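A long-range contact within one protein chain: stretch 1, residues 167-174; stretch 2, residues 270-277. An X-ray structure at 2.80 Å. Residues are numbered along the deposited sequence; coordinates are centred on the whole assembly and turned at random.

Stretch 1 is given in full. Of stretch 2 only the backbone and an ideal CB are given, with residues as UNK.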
ATOM      1  N   ARG A 167      38.999  18.603  -8.478  1.00 42.43           N
ATOM      2  CA  ARG A 167      39.456  18.021  -9.780  1.00 40.45           C
ATOM      3  C   ARG A 167      38.856  16.699 -10.329  1.00 38.75           C
ATOM      4  O   ARG A 167      39.198  16.283 -11.444  1.00 38.73           O
ATOM      5  CB  ARG A 167      40.998  17.938  -9.826  1.00 40.53           C
ATOM      6  CG  ARG A 167      41.711  19.290  -9.719  1.00 40.77           C
ATOM      7  CD  ARG A 167      43.229  19.163  -9.824  1.00 40.75           C
ATOM      8  NE  ARG A 167      43.660  18.660 -11.128  1.00 40.67           N
ATOM      9  CZ  ARG A 167      44.926  18.447 -11.477  1.00 40.52           C
ATOM     10  NH1 ARG A 167      45.915  18.690 -10.620  1.00 40.62           N
ATOM     11  NH2 ARG A 167      45.205  17.987 -12.691  1.00 40.25           N
ATOM     12  N   THR A 168      37.979  16.056  -9.556  1.00 36.54           N
ATOM     13  CA  THR A 168      37.306  14.795  -9.923  1.00 34.32           C
ATOM     14  C   THR A 168      36.882  14.673 -11.396  1.00 31.97           C
ATOM     15  O   THR A 168      36.642  15.667 -12.080  1.00 31.61           O
ATOM     16  CB  THR A 168      36.030  14.581  -9.037  1.00 34.47           C
ATOM     17  OG1 THR A 168      36.396  14.568  -7.650  1.00 35.72           O
ATOM     18  CG2 THR A 168      35.339  13.287  -9.361  1.00 33.78           C
ATOM     19  N   THR A 169      36.801  13.428 -11.856  1.00 29.55           N
ATOM     20  CA  THR A 169      36.377  13.093 -13.202  1.00 27.00           C
ATOM     21  C   THR A 169      34.859  13.033 -13.166  1.00 25.29           C
ATOM     22  O   THR A 169      34.287  12.183 -12.492  1.00 24.66           O
ATOM     23  CB  THR A 169      36.940  11.726 -13.622  1.00 26.67           C
ATOM     24  OG1 THR A 169      38.370  11.797 -13.658  1.00 27.47           O
ATOM     25  CG2 THR A 169      36.444  11.325 -14.985  1.00 25.73           C
ATOM     26  N   ARG A 170      34.204  13.935 -13.887  1.00 23.98           N
ATOM     27  CA  ARG A 170      32.749  13.940 -13.899  1.00 23.07           C
ATOM     28  C   ARG A 170      32.221  14.197 -15.301  1.00 21.91           C
ATOM     29  O   ARG A 170      32.892  14.823 -16.120  1.00 20.98           O
ATOM     30  CB  ARG A 170      32.174  14.924 -12.856  1.00 23.57           C
ATOM     31  CG  ARG A 170      32.307  16.399 -13.171  1.00 25.45           C
ATOM     32  CD  ARG A 170      31.910  17.291 -12.006  1.00 28.32           C
ATOM     33  NE  ARG A 170      32.928  17.313 -10.951  1.00 32.16           N
ATOM     34  CZ  ARG A 170      33.967  18.164 -10.919  1.00 33.56           C
ATOM     35  NH1 ARG A 170      34.144  19.073 -11.874  1.00 33.46           N
ATOM     36  NH2 ARG A 170      34.844  18.113  -9.925  1.00 34.14           N
ATOM     37  N   LEU A 171      31.011  13.698 -15.550  1.00 21.81           N
ATOM     38  CA  LEU A 171      30.329  13.803 -16.837  1.00 22.07           C
ATOM     39  C   LEU A 171      28.856  14.206 -16.725  1.00 21.82           C
ATOM     40  O   LEU A 171      28.138  13.698 -15.858  1.00 21.56           O
ATOM     41  CB  LEU A 171      30.392  12.447 -17.536  1.00 22.65           C
ATOM     42  CG  LEU A 171      29.674  12.274 -18.877  1.00 24.57           C
ATOM     43  CD1 LEU A 171      30.324  13.114 -19.981  1.00 25.13           C
ATOM     44  CD2 LEU A 171      29.647  10.817 -19.280  1.00 25.09           C
ATOM     45  N   LEU A 172      28.419  15.117 -17.603  1.00 21.72           N
ATOM     46  CA  LEU A 172      27.023  15.576 -17.642  1.00 21.50           C
ATOM     47  C   LEU A 172      26.494  15.481 -19.067  1.00 22.45           C
ATOM     48  O   LEU A 172      26.906  16.240 -19.949  1.00 22.18           O
ATOM     49  CB  LEU A 172      26.869  16.995 -17.108  1.00 20.43           C
ATOM     50  CG  LEU A 172      25.416  17.482 -17.067  1.00 19.08           C
ATOM     51  CD1 LEU A 172      24.523  16.575 -16.240  1.00 17.84           C
ATOM     52  CD2 LEU A 172      25.345  18.895 -16.550  1.00 18.58           C
ATOM     53  N   LEU A 173      25.573  14.543 -19.288  1.00 23.71           N
ATOM     54  CA  LEU A 173      25.030  14.328 -20.627  1.00 24.39           C
ATOM     55  C   LEU A 173      23.711  15.034 -20.757  1.00 24.21           C
ATOM     56  O   LEU A 173      22.976  15.143 -19.777  1.00 24.66           O
ATOM     57  CB  LEU A 173      24.763  12.840 -20.877  1.00 24.93           C
ATOM     58  CG  LEU A 173      25.695  11.801 -20.262  1.00 27.70           C
ATOM     59  CD1 LEU A 173      25.240  11.582 -18.758  1.00 28.17           C
ATOM     60  CD2 LEU A 173      25.626  10.475 -21.027  1.00 27.81           C
ATOM     61  N   CYS A 174      23.409  15.509 -21.962  1.00 23.82           N
ATOM     62  CA  CYS A 174      22.141  16.173 -22.217  1.00 23.56           C
ATOM     63  C   CYS A 174      20.995  15.155 -22.265  1.00 23.49           C
ATOM     64  O   CYS A 174      21.218  13.947 -22.212  1.00 23.17           O
ATOM     65  CB  CYS A 174      22.206  16.999 -23.507  1.00 23.89           C
ATOM     66  SG  CYS A 174      22.645  16.106 -25.037  1.00 23.70           S
ATOM     67  N   UNK A 270      15.626  16.989 -11.275  1.00 21.36           N
ATOM     68  CA  UNK A 270      16.978  16.480 -11.449  1.00 20.01           C
ATOM     69  C   UNK A 270      17.181  15.781 -12.768  1.00 19.50           C
ATOM     70  O   UNK A 270      16.229  15.301 -13.375  1.00 18.88           O
ATOM     71  CB  UNK A 270      17.327  15.521 -10.309  1.00 20.01           C
ATOM     72  N   UNK A 271      18.446  15.743 -13.177  1.00 19.54           N
ATOM     73  CA  UNK A 271      18.909  15.088 -14.393  1.00 19.77           C
ATOM     74  C   UNK A 271      20.235  14.409 -13.993  1.00 19.89           C
ATOM     75  O   UNK A 271      21.039  15.010 -13.276  1.00 19.81           O
ATOM     76  CB  UNK A 271      19.079  16.071 -15.553  1.00 19.77           C
ATOM     77  N   UNK A 272      20.465  13.164 -14.451  1.00 20.01           N
ATOM     78  CA  UNK A 272      21.647  12.382 -14.100  1.00 20.21           C
ATOM     79  C   UNK A 272      23.001  12.943 -14.483  1.00 20.78           C
ATOM     80  O   UNK A 272      23.173  13.498 -15.564  1.00 21.23           O
ATOM     81  CB  UNK A 272      21.518  10.999 -14.741  1.00 20.21           C
ATOM     82  N   UNK A 273      23.947  12.780 -13.570  1.00 21.16           N
ATOM     83  CA  UNK A 273      25.318  13.195 -13.763  1.00 21.86           C
ATOM     84  C   UNK A 273      26.157  12.064 -13.198  1.00 22.47           C
ATOM     85  O   UNK A 273      25.807  11.498 -12.153  1.00 22.77           O
ATOM     86  CB  UNK A 273      25.622  14.538 -13.096  1.00 21.86           C
ATOM     87  N   UNK A 274      27.254  11.728 -13.873  1.00 22.43           N
ATOM     88  CA  UNK A 274      28.135  10.665 -13.406  1.00 22.38           C
ATOM     89  C   UNK A 274      29.403  11.258 -12.833  1.00 22.27           C
ATOM     90  O   UNK A 274      29.969  12.171 -13.422  1.00 22.35           O
ATOM     91  CB  UNK A 274      28.466   9.691 -14.539  1.00 22.38           C
ATOM     92  N   UNK A 275      29.850  10.743 -11.687  1.00 22.05           N
ATOM     93  CA  UNK A 275      31.066  11.234 -11.051  1.00 21.66           C
ATOM     94  C   UNK A 275      31.906  10.019 -10.656  1.00 22.35           C
ATOM     95  O   UNK A 275      31.386   9.067 -10.076  1.00 22.15           O
ATOM     96  CB  UNK A 275      30.749  12.112  -9.839  1.00 21.66           C
ATOM     97  N   UNK A 276      33.198  10.061 -10.975  1.00 22.97           N
ATOM     98  CA  UNK A 276      34.130   8.993 -10.642  1.00 23.58           C
ATOM     99  C   UNK A 276      34.961   9.407  -9.458  1.00 25.11           C
ATOM    100  O   UNK A 276      35.890  10.210  -9.584  1.00 25.37           O
ATOM    101  CB  UNK A 276      35.026   8.645 -11.833  1.00 23.58           C
ATOM    102  N   UNK A 277      34.630   8.855  -8.302  1.00 26.65           N
ATOM    103  CA  UNK A 277      35.364   9.179  -7.098  1.00 28.10           C
ATOM    104  C   UNK A 277      36.681   8.436  -6.990  1.00 29.55           C
ATOM    105  O   UNK A 277      36.822   7.290  -7.438  1.00 29.83           O
ATOM    106  CB  UNK A 277      34.502   8.878  -5.870  1.00 28.10           C
TER

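The two backbones run antiparallel, their strand axes 166° apart and 4.7 Å at closest approach, and the order of CA-CA neighbours fixes which position of stretch 2 lies across from which residue of stretch 1.

At position 270 the ideal CB has nothing of stretch 1 within 5.5 Å, so the visible atoms set no preference; the residue is Phe270, which makes no contact here. Position 271 has CA-to-CB directed toward stretch 1, but again no atom lies within 5.5 Å of the ideal CB. A small or medium side chain could reach across, and Thr271 does so lightly, its CG2 4.4 Å from Leu172 CD1.

Position 272 points sideways. Its phi of -61° and psi of 140° admit proline among many others, and no hydrogen bond from its N to stretch 1 would be lost. Pro272 is found; its backbone O lies 3.4 Å from Leu172 CD1.

The CA of position 273 lies nearest Leu172 CA, 4.9 Å away. An ideal CB would sit 3.8 Å from Leu171 O and 3.9 Å from Leu172 CD1, close but not clashing, so a small residue fits most easily, although phi/psi of -138/140° is ordinary strand and does not demand glycine. The residue is Gly273, whose CA makes a CA-H...O contact with Leu171 O at 3.5 Å.

Position 274 is the best-defined pairing. Its N donates to Leu171 O (2.9 Å) and its O accepts from Leu171 N (2.8 Å), with angles of 157° and 169°. Its CB shares a sheet face with the Leu171 side chain, which offers only carbon, so leucine, isoleucine, valine or methionine would suit. Leu274 (chi1 m, chi2 t) brings CD1 to 4.3 Å from Leu171 CD2.

Position 275 faces the same side as Arg170 in a non-hydrogen-bonded pair, CA-CA 4.3 Å. The ideal CB lies 4.4 Å from Arg170 CB and 4.8 Å from Thr168 CG2. These two carbons, with Thr169 O also 4.4 Å from the CB, suit a beta-branched aliphatic such as valine or isoleucine. Ile275 places CG2 3.4 Å from Thr168 CG2 and 4.1 Å from Arg170 CB.

At position 276 the N donates to Thr169 O (2.8 Å, 173°). CA-to-CB turns to the face bearing Thr169 and Leu171, whose carbons could line a large apolar or aromatic side chain. Trp276 exploits this: CZ3 is 4.1 Å from Leu171 CB, which meets the ring at its edge, and CE3 is 3.9 Å from Thr169 CG2.

Position 277 points away, leaving many residues possible. His277 is found, its NE2 hydrogen-bonded elsewhere in the structure.

Stretch 2, residues 270-277: FTPGLIWH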
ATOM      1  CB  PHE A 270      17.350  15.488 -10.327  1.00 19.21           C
ATOM      2  CG  PHE A 270      17.312  16.078  -8.957  1.00 17.66           C
ATOM      3  CD1 PHE A 270      18.326  16.917  -8.521  1.00 16.17           C
ATOM      4  CD2 PHE A 270      16.262  15.791  -8.091  1.00 18.01           C
ATOM      5  CE1 PHE A 270      18.294  17.466  -7.250  1.00 15.90           C
ATOM      6  CE2 PHE A 270      16.218  16.336  -6.807  1.00 16.53           C
ATOM      7  CZ  PHE A 270      17.238  17.175  -6.389  1.00 16.10           C
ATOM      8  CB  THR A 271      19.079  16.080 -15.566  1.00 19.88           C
ATOM      9  OG1 THR A 271      19.336  15.363 -16.774  1.00 20.33           O
ATOM     10  CG2 THR A 271      20.205  17.092 -15.313  1.00 20.41           C
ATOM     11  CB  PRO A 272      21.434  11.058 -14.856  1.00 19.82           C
ATOM     12  CG  PRO A 272      20.003  10.982 -15.116  1.00 19.54           C
ATOM     13  CD  PRO A 272      19.585  12.404 -15.353  1.00 20.26           C
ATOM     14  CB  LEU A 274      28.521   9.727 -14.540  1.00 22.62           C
ATOM     15  CG  LEU A 274      27.421   9.102 -15.393  1.00 24.35           C
ATOM     16  CD1 LEU A 274      28.052   8.082 -16.345  1.00 24.07           C
ATOM     17  CD2 LEU A 274      26.380   8.427 -14.530  1.00 25.68           C
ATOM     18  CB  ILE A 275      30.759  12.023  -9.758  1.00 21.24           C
ATOM     19  CG1 ILE A 275      29.463  12.841  -9.882  1.00 21.71           C
ATOM     20  CG2 ILE A 275      31.957  12.844  -9.336  1.00 19.22           C
ATOM     21  CD1 ILE A 275      29.006  13.516  -8.599  1.00 20.83           C
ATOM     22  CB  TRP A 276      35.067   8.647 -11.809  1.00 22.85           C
ATOM     23  CG  TRP A 276      34.480   7.781 -12.857  1.00 20.91           C
ATOM     24  CD1 TRP A 276      34.639   6.429 -12.980  1.00 20.91           C
ATOM     25  CD2 TRP A 276      33.636   8.187 -13.940  1.00 19.84           C
ATOM     26  NE1 TRP A 276      33.945   5.966 -14.075  1.00 20.29           N
ATOM     27  CE2 TRP A 276      33.322   7.026 -14.680  1.00 19.42           C
ATOM     28  CE3 TRP A 276      33.114   9.423 -14.359  1.00 19.15           C
ATOM     29  CZ2 TRP A 276      32.514   7.063 -15.809  1.00 19.02           C
ATOM     30  CZ3 TRP A 276      32.310   9.461 -15.479  1.00 18.19           C
ATOM     31  CH2 TRP A 276      32.016   8.288 -16.195  1.00 19.47           C
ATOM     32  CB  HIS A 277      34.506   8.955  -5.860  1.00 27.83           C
ATOM     33  CG  HIS A 277      33.316   9.844  -5.810  1.00 27.69           C
ATOM     34  ND1 HIS A 277      33.375  11.129  -5.317  1.00 27.99           N
ATOM     35  CD2 HIS A 277      32.034   9.643  -6.193  1.00 27.78           C
ATOM     36  CE1 HIS A 277      32.178  11.683  -5.396  1.00 28.13           C
ATOM     37  NE2 HIS A 277      31.347  10.801  -5.925  1.00 28.48           N
TER
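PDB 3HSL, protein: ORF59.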